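Local structure of glial cell-derived neurotrophic factor (1AGQ) at residues 104-109 / 129-134. The protein acts as a secreted neurotrophic growth factor of the cystine-knot superfamily, probably signalling to neurons by binding cell-surface receptors. Residues are numbered along the deposited sequence; the frame is centred on the assembly and turned at random.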
# COMPACT_ATOMS: atom_id res chain seq x y z
N ARG B 104 6.00 8.33 -6.56
CA ARG B 104 6.04 9.74 -6.19
C ARG B 104 4.76 10.18 -5.49
O ARG B 104 3.77 9.46 -5.45
CB ARG B 104 6.20 10.58 -7.47
CG ARG B 104 7.41 10.21 -8.29
CD ARG B 104 8.60 11.02 -7.82
NE ARG B 104 8.29 12.44 -7.90
CZ ARG B 104 9.01 13.39 -7.32
NH1 ARG B 104 10.08 13.10 -6.63
NH2 ARG B 104 8.62 14.68 -7.48
N PRO B 105 4.77 11.40 -4.89
CA PRO B 105 3.53 11.82 -4.24
C PRO B 105 2.47 12.13 -5.28
O PRO B 105 2.75 12.77 -6.30
CB PRO B 105 3.94 13.10 -3.48
CG PRO B 105 5.45 13.08 -3.46
CD PRO B 105 5.85 12.37 -4.73
N VAL B 106 1.25 11.66 -5.03
CA VAL B 106 0.13 11.93 -5.92
C VAL B 106 -0.70 12.99 -5.21
O VAL B 106 -1.58 13.63 -5.79
CB VAL B 106 -0.69 10.63 -6.19
CG1 VAL B 106 0.13 9.70 -7.05
CG2 VAL B 106 -1.04 9.92 -4.89
N ALA B 107 -0.40 13.18 -3.93
CA ALA B 107 -1.07 14.18 -3.11
C ALA B 107 -0.03 14.69 -2.11
O ALA B 107 0.86 13.94 -1.69
CB ALA B 107 -2.24 13.56 -2.39
N PHE B 108 -0.13 15.96 -1.74
CA PHE B 108 0.82 16.56 -0.81
C PHE B 108 0.13 17.00 0.48
O PHE B 108 -1.07 17.31 0.51
CB PHE B 108 1.51 17.77 -1.47
CG PHE B 108 2.53 17.40 -2.52
CD1 PHE B 108 3.83 17.07 -2.16
CD2 PHE B 108 2.17 17.36 -3.88
CE1 PHE B 108 4.77 16.70 -3.13
CE2 PHE B 108 3.11 16.99 -4.85
CZ PHE B 108 4.41 16.66 -4.47
N ASP B 109 0.89 17.02 1.57
CA ASP B 109 0.34 17.45 2.85
C ASP B 109 -0.05 18.91 2.65
O ASP B 109 0.38 19.55 1.69
CB ASP B 109 1.40 17.35 3.96
CG ASP B 109 1.54 15.96 4.53
OD1 ASP B 109 0.55 15.20 4.55
OD2 ASP B 109 2.66 15.62 4.96
N ALA B 129 4.79 14.45 1.26
CA ALA B 129 3.80 13.58 0.63
C ALA B 129 2.64 13.24 1.57
O ALA B 129 2.82 13.05 2.78
CB ALA B 129 4.46 12.30 0.15
N LYS B 130 1.45 13.15 0.99
CA LYS B 130 0.25 12.77 1.71
C LYS B 130 -0.17 11.38 1.19
O LYS B 130 -0.62 10.52 1.95
CB LYS B 130 -0.86 13.78 1.44
CG LYS B 130 -2.17 13.48 2.11
CD LYS B 130 -3.05 14.73 2.06
CE LYS B 130 -4.45 14.46 2.56
NZ LYS B 130 -5.38 15.57 2.20
N ARG B 131 -0.01 11.18 -0.12
CA ARG B 131 -0.38 9.92 -0.78
C ARG B 131 0.68 9.63 -1.83
O ARG B 131 1.15 10.56 -2.48
CB ARG B 131 -1.72 10.07 -1.51
CG ARG B 131 -2.96 9.76 -0.71
CD ARG B 131 -4.14 9.55 -1.66
NE ARG B 131 -4.39 10.70 -2.53
CZ ARG B 131 -4.53 10.64 -3.85
NH1 ARG B 131 -4.45 9.47 -4.47
NH2 ARG B 131 -4.75 11.74 -4.56
N CYS B 132 1.01 8.36 -2.01
CA CYS B 132 2.02 7.92 -2.97
C CYS B 132 1.39 7.17 -4.13
O CYS B 132 0.36 6.51 -3.96
CB CYS B 132 3.01 6.99 -2.29
SG CYS B 132 3.93 7.84 -0.98
N GLY B 133 2.00 7.26 -5.31
CA GLY B 133 1.45 6.56 -6.47
C GLY B 133 2.47 6.43 -7.57
O GLY B 133 3.46 7.18 -7.62
N CYS B 134 2.29 5.44 -8.43
CA CYS B 134 3.19 5.25 -9.55
C CYS B 134 2.70 6.19 -10.64
O CYS B 134 1.57 6.07 -11.11
CB CYS B 134 3.16 3.79 -10.01
SG CYS B 134 3.99 2.72 -8.79
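Two consecutive classic beta bulges kink the antiparallel pair formed by 104-109 and 129-134, the base of a long two-stranded hairpin of the cystine-knot growth-factor fold. Arg104 and Gly133 form a hydrogen-bonded pair, bonded both ways: Arg104 N to Gly133 O at 3.0 Å, nearly straight, and Gly133 N back to Arg104 O. In the first bulge Val106 and Ala107 both face Arg131: Arg131 O takes a bond of 2.8 Å from Val106 N and a weak one from Ala107 N. In the second, Ala107 O accepts Lys130 N at 2.9 Å and Arg131 N at 3.3 Å, both from the same face of the carbonyl plane. Val106 lays CG2 over one face of the Arg131 guanidinium, 3.5 Å above its plane and offset toward the rim, while its CG1, anti to the carbonyl carbon (chi1 -70°), packs 3.5 Å from Gly133 CA. Pro105 CB touches Ala129 CB at 3.8 Å. Lys130 CB lies 3.7 Å from Asp109 OD1, which salt-bridges Arg67, while Asp109 OD2 is hydrogen-bonded to Ser128 OG. An alanine in place of Asp109 would probably leave the Arg67 guanidinium without this carboxylate partner and Ser128 OG without this hydrogen bond. Leu44 of strand 43-50 packs on Ala129 and Cys132, and Cys69 of strand 63-70, disulfide-bonded to Cys132, on Pro105 and Ala129; Arg104 reaches the Ile135 carboxylate and Asp81 of the second subunit.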